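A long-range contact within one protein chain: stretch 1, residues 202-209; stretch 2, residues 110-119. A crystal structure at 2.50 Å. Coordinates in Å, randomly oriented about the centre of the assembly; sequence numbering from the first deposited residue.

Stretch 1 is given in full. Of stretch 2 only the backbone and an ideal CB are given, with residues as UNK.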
ATOM      1  N   ILE A 202       1.712  12.701  16.077  1.00 59.37           N
ATOM      2  CA  ILE A 202       0.257  12.489  16.005  1.00 59.69           C
ATOM      3  C   ILE A 202      -0.055  11.035  16.409  1.00 60.62           C
ATOM      4  O   ILE A 202      -0.882  10.772  17.281  1.00 59.90           O
ATOM      5  CB  ILE A 202      -0.285  12.736  14.585  1.00 59.53           C
ATOM      6  CG1 ILE A 202      -0.176  14.196  14.199  1.00 60.21           C
ATOM      7  CG2 ILE A 202      -1.751  12.297  14.432  1.00 59.95           C
ATOM      8  CD1 ILE A 202      -0.107  14.345  12.689  1.00 61.14           C
ATOM      9  N   VAL A 203       0.636  10.109  15.752  1.00 60.12           N
ATOM     10  CA  VAL A 203       0.471   8.686  15.989  1.00 59.97           C
ATOM     11  C   VAL A 203       0.796   8.328  17.444  1.00 59.34           C
ATOM     12  O   VAL A 203       0.092   7.521  18.057  1.00 56.12           O
ATOM     13  CB  VAL A 203       1.344   7.872  15.015  1.00 60.53           C
ATOM     14  CG1 VAL A 203       1.352   6.392  15.373  1.00 62.05           C
ATOM     15  CG2 VAL A 203       0.851   8.066  13.581  1.00 61.40           C
ATOM     16  N   HIS A 204       1.846   8.929  17.991  1.00 58.81           N
ATOM     17  CA  HIS A 204       2.176   8.671  19.371  1.00 62.54           C
ATOM     18  C   HIS A 204       1.061   9.146  20.311  1.00 60.66           C
ATOM     19  O   HIS A 204       0.676   8.424  21.225  1.00 57.87           O
ATOM     20  CB  HIS A 204       3.491   9.327  19.763  1.00 66.58           C
ATOM     21  CG  HIS A 204       3.830   9.130  21.201  1.00 67.91           C
ATOM     22  ND1 HIS A 204       3.563  10.081  22.164  1.00 70.58           N
ATOM     23  CD2 HIS A 204       4.354   8.066  21.847  1.00 68.09           C
ATOM     24  CE1 HIS A 204       3.935   9.617  23.343  1.00 71.60           C
ATOM     25  NE2 HIS A 204       4.421   8.398  23.179  1.00 71.70           N
ATOM     26  N   HIS A 205       0.561  10.355  20.068  1.00 60.76           N
ATOM     27  CA  HIS A 205      -0.556  10.942  20.833  1.00 61.71           C
ATOM     28  C   HIS A 205      -1.781  10.050  20.837  1.00 60.60           C
ATOM     29  O   HIS A 205      -2.377   9.794  21.868  1.00 62.29           O
ATOM     30  CB  HIS A 205      -0.939  12.290  20.237  1.00 63.27           C
ATOM     31  CG  HIS A 205      -2.050  12.988  20.958  1.00 68.29           C
ATOM     32  ND1 HIS A 205      -2.064  13.154  22.328  1.00 70.47           N
ATOM     33  CD2 HIS A 205      -3.161  13.609  20.493  1.00 69.82           C
ATOM     34  CE1 HIS A 205      -3.147  13.827  22.677  1.00 70.50           C
ATOM     35  NE2 HIS A 205      -3.828  14.118  21.585  1.00 70.87           N
ATOM     36  N   ARG A 206      -2.133   9.570  19.659  1.00 60.37           N
ATOM     37  CA  ARG A 206      -3.306   8.748  19.463  1.00 58.84           C
ATOM     38  C   ARG A 206      -3.212   7.379  20.142  1.00 59.49           C
ATOM     39  O   ARG A 206      -4.231   6.832  20.540  1.00 59.38           O
ATOM     40  CB  ARG A 206      -3.576   8.633  17.958  1.00 59.46           C
ATOM     41  CG  ARG A 206      -4.021   9.981  17.372  1.00 60.85           C
ATOM     42  CD  ARG A 206      -4.427   9.910  15.907  1.00 60.96           C
ATOM     43  NE  ARG A 206      -4.878  11.216  15.413  1.00 60.37           N
ATOM     44  CZ  ARG A 206      -4.932  11.592  14.132  1.00 59.91           C
ATOM     45  NH1 ARG A 206      -4.557  10.780  13.150  1.00 62.72           N
ATOM     46  NH2 ARG A 206      -5.352  12.808  13.826  1.00 59.67           N
ATOM     47  N   ALA A 207      -1.995   6.853  20.290  1.00 60.11           N
ATOM     48  CA  ALA A 207      -1.751   5.528  20.846  1.00 59.90           C
ATOM     49  C   ALA A 207      -1.600   5.508  22.355  1.00 61.32           C
ATOM     50  O   ALA A 207      -2.071   4.565  22.982  1.00 63.26           O
ATOM     51  CB  ALA A 207      -0.506   4.926  20.217  1.00 59.57           C
ATOM     52  N   THR A 208      -0.901   6.503  22.912  1.00 60.82           N
ATOM     53  CA  THR A 208      -0.531   6.553  24.329  1.00 61.88           C
ATOM     54  C   THR A 208      -1.381   7.516  25.168  1.00 65.56           C
ATOM     55  O   THR A 208      -1.432   7.405  26.394  1.00 67.78           O
ATOM     56  CB  THR A 208       0.946   6.993  24.514  1.00 63.86           C
ATOM     57  OG1 THR A 208       1.124   8.393  24.197  1.00 62.93           O
ATOM     58  CG2 THR A 208       1.889   6.140  23.652  1.00 64.99           C
ATOM     59  N   GLY A 209      -2.008   8.494  24.525  1.00 66.69           N
ATOM     60  CA  GLY A 209      -2.682   9.569  25.242  1.00 66.36           C
ATOM     61  C   GLY A 209      -1.770  10.736  25.557  1.00 67.94           C
ATOM     62  O   GLY A 209      -2.251  11.838  25.778  1.00 65.37           O
ATOM     63  N   UNK A 110       6.730   1.919  16.164  1.00 62.92           N
ATOM     64  CA  UNK A 110       6.712   1.411  17.538  1.00 64.37           C
ATOM     65  C   UNK A 110       5.386   1.803  18.228  1.00 66.73           C
ATOM     66  O   UNK A 110       4.741   0.955  18.846  1.00 70.80           O
ATOM     67  CB  UNK A 110       7.908   1.952  18.323  1.00 64.37           C
ATOM     68  N   UNK A 111       4.982   3.069  18.110  1.00 64.75           N
ATOM     69  CA  UNK A 111       3.717   3.551  18.682  1.00 63.62           C
ATOM     70  C   UNK A 111       2.502   2.862  18.127  1.00 62.71           C
ATOM     71  O   UNK A 111       1.492   2.768  18.803  1.00 65.66           O
ATOM     72  CB  UNK A 111       3.577   5.057  18.451  1.00 63.62           C
ATOM     73  N   UNK A 112       2.580   2.448  16.872  1.00 60.99           N
ATOM     74  CA  UNK A 112       1.448   1.876  16.172  1.00 58.86           C
ATOM     75  C   UNK A 112       1.189   0.464  16.643  1.00 59.08           C
ATOM     76  O   UNK A 112       0.036   0.036  16.800  1.00 57.12           O
ATOM     77  CB  UNK A 112       1.680   1.898  14.660  1.00 58.86           C
ATOM     78  N   UNK A 113       2.296  -0.254  16.809  1.00 61.78           N
ATOM     79  CA  UNK A 113       2.362  -1.576  17.427  1.00 62.56           C
ATOM     80  C   UNK A 113       1.906  -1.541  18.881  1.00 63.72           C
ATOM     81  O   UNK A 113       1.107  -2.368  19.302  1.00 64.75           O
ATOM     82  CB  UNK A 113       3.786  -2.129  17.341  1.00 62.56           C
ATOM     83  N   UNK A 114       2.440  -0.593  19.647  1.00 64.78           N
ATOM     84  CA  UNK A 114       2.013  -0.358  21.024  1.00 65.17           C
ATOM     85  C   UNK A 114       0.511  -0.157  21.151  1.00 65.70           C
ATOM     86  O   UNK A 114      -0.097  -0.697  22.061  1.00 72.42           O
ATOM     87  CB  UNK A 114       2.740   0.863  21.592  1.00 65.17           C
ATOM     88  N   UNK A 115      -0.104   0.586  20.244  1.00 66.06           N
ATOM     89  CA  UNK A 115      -1.563   0.808  20.305  1.00 66.75           C
ATOM     90  C   UNK A 115      -2.370  -0.499  20.373  1.00 66.45           C
ATOM     91  O   UNK A 115      -3.433  -0.566  20.999  1.00 66.14           O
ATOM     92  CB  UNK A 115      -2.012   1.614  19.084  1.00 66.75           C
ATOM     93  N   UNK A 116      -1.831  -1.529  19.738  1.00 67.46           N
ATOM     94  CA  UNK A 116      -2.427  -2.866  19.708  1.00 69.64           C
ATOM     95  C   UNK A 116      -2.098  -3.711  20.936  1.00 68.18           C
ATOM     96  O   UNK A 116      -2.963  -4.469  21.390  1.00 66.40           O
ATOM     97  CB  UNK A 116      -1.962  -3.605  18.451  1.00 69.64           C
ATOM     98  N   UNK A 117      -0.853  -3.643  21.417  1.00 68.20           N
ATOM     99  CA  UNK A 117      -0.343  -4.644  22.379  1.00 70.22           C
ATOM    100  C   UNK A 117       0.068  -4.115  23.761  1.00 73.56           C
ATOM    101  O   UNK A 117       0.269  -4.909  24.672  1.00 76.72           O
ATOM    102  CB  UNK A 117       0.869  -5.343  21.760  1.00 70.22           C
ATOM    103  N   UNK A 118       0.219  -2.795  23.911  1.00 77.46           N
ATOM    104  CA  UNK A 118       0.402  -2.141  25.227  1.00 78.34           C
ATOM    105  C   UNK A 118       1.633  -2.639  25.991  1.00 80.56           C
ATOM    106  O   UNK A 118       1.658  -2.568  27.211  1.00 82.61           O
ATOM    107  CB  UNK A 118      -0.842  -2.364  26.090  1.00 78.34           C
ATOM    108  N   UNK A 119       2.637  -3.142  25.272  1.00 82.81           N
ATOM    109  CA  UNK A 119       3.874  -3.604  25.878  1.00 85.69           C
ATOM    110  C   UNK A 119       4.450  -2.396  26.638  1.00 90.59           C
ATOM    111  O   UNK A 119       4.769  -1.372  26.015  1.00 91.23           O
ATOM    112  CB  UNK A 119       4.851  -4.150  24.834  1.00 85.69           C
TER

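Two helices, 202-208 and 110-117, run nearly parallel, 13° apart, with axes 8.6 Å apart at closest approach.

Position 110 has nothing of stretch 1 within reach of its CB. The contact sets no limit here; the residue is Val110.

Position 111 points toward stretch 1. The ideal CB is already 4.0 Å from His204 CA, 4.0 Å from Val203 CG1 and 4.5 Å from Ala207 CB. Alanine suits this site well, and glycine or serine could also be considered. The deposited residue is Ala111. Its CB packs 4.0 Å from both His204 CA and Val203 CG1, and 4.4 Å from Ala207 CB. The carbonyl O of Ala111 also lies 3.3 Å from Ala207 CB.

Position 112 points sideways, with its ideal CB 4.6 Å from Val203 CG1. Stretch 1 offers a methyl group here. Alanine, serine, threonine or valine are reasonable. It is Ser112. Its OG lies 3.4 Å from Val203 CG1, a van der Waals contact; the hydroxyl hydrogen-bonds to a residue adjoining one of the stretches.

Position 113 is out of reach, and many residues would do. It is Val113.

Position 114 points toward stretch 1, but its ideal CB is 5.4 Å from Ala207 CB. That leaves room for a longer side chain, such as leucine, methionine or an aromatic, to reach the end of the other helix. It is Tyr114, with chi1 in t. Its ring extends to Thr208, with Tyr114 CE2 3.9 Å from Thr208 CG2. Ala207 O lies at the ring edge, near its plane, 4.0 Å from Tyr114 CE2.

Position 115 points sideways, yet its backbone runs close to Ala207. The ideal CB is 3.8 Å from Ala207 CB, so alanine, serine or glycine are the natural candidates. Ala115 makes this methyl-to-methyl contact, its CB 3.8 Å from Ala207 CB.

Positions 116 and 117 are out of reach of stretch 1, so this contact sets no limit and many residues would do. They are Val116 and Asn117. Asn117 OD1 accepts a hydrogen bond from the backbone N of 119, at 3.2 Å.

Position 118 follows the helix with phi 59° and psi 26°. Glycine, asparagine or aspartate would be common choices. Its CB points sideways, and a long, flexible chain could approach the carbonyl of Ala207. Lys118 does so: its end comes nearer, with NZ 4.2 Å from Ala207 O, too far for a hydrogen bond.

Position 119 is out of reach. Serine, threonine, asparagine or aspartate could cap the next helix. Asp119 caps a backbone N just past the stretch.

Stretch 2 110-119: VASVYAVNKD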
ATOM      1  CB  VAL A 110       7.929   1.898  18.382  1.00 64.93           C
ATOM      2  CG1 VAL A 110       7.763   1.543  19.846  1.00 65.20           C
ATOM      3  CG2 VAL A 110       9.247   1.301  17.894  1.00 64.75           C
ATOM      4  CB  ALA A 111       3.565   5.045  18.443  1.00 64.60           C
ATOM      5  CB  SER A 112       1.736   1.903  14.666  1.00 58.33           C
ATOM      6  OG  SER A 112       1.841   3.243  14.203  1.00 57.58           O
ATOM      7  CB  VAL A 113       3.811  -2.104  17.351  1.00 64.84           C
ATOM      8  CG1 VAL A 113       4.056  -3.281  18.295  1.00 67.46           C
ATOM      9  CG2 VAL A 113       4.149  -2.482  15.911  1.00 65.69           C
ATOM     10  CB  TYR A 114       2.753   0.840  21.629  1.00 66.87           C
ATOM     11  CG  TYR A 114       2.337   1.175  23.035  1.00 67.82           C
ATOM     12  CD1 TYR A 114       2.923   0.539  24.133  1.00 70.03           C
ATOM     13  CD2 TYR A 114       1.341   2.110  23.270  1.00 68.03           C
ATOM     14  CE1 TYR A 114       2.513   0.833  25.426  1.00 72.39           C
ATOM     15  CE2 TYR A 114       0.931   2.417  24.550  1.00 69.89           C
ATOM     16  CZ  TYR A 114       1.516   1.789  25.627  1.00 71.94           C
ATOM     17  OH  TYR A 114       1.100   2.135  26.893  1.00 72.74           O
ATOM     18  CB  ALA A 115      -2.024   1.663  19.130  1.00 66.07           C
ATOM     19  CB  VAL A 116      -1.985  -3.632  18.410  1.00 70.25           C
ATOM     20  CG1 VAL A 116      -2.205  -5.142  18.484  1.00 70.39           C
ATOM     21  CG2 VAL A 116      -2.723  -3.080  17.211  1.00 70.95           C
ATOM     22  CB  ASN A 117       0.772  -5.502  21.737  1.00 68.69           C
ATOM     23  CG  ASN A 117       2.116  -4.795  21.660  1.00 68.38           C
ATOM     24  OD1 ASN A 117       2.295  -3.660  22.123  1.00 67.54           O
ATOM     25  ND2 ASN A 117       3.086  -5.487  21.098  1.00 67.17           N
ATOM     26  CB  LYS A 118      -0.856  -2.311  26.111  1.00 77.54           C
ATOM     27  CG  LYS A 118      -2.184  -1.974  25.443  1.00 76.46           C
ATOM     28  CD  LYS A 118      -2.352  -0.470  25.220  1.00 76.27           C
ATOM     29  CE  LYS A 118      -3.692  -0.171  24.567  1.00 74.75           C
ATOM     30  NZ  LYS A 118      -4.048   1.259  24.653  1.00 74.87           N
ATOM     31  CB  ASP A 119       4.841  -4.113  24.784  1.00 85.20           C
ATOM     32  CG  ASP A 119       6.118  -4.767  25.346  1.00 87.29           C
ATOM     33  OD1 ASP A 119       6.284  -4.835  26.590  1.00 94.93           O
ATOM     34  OD2 ASP A 119       6.963  -5.224  24.541  1.00 80.34           O
TER
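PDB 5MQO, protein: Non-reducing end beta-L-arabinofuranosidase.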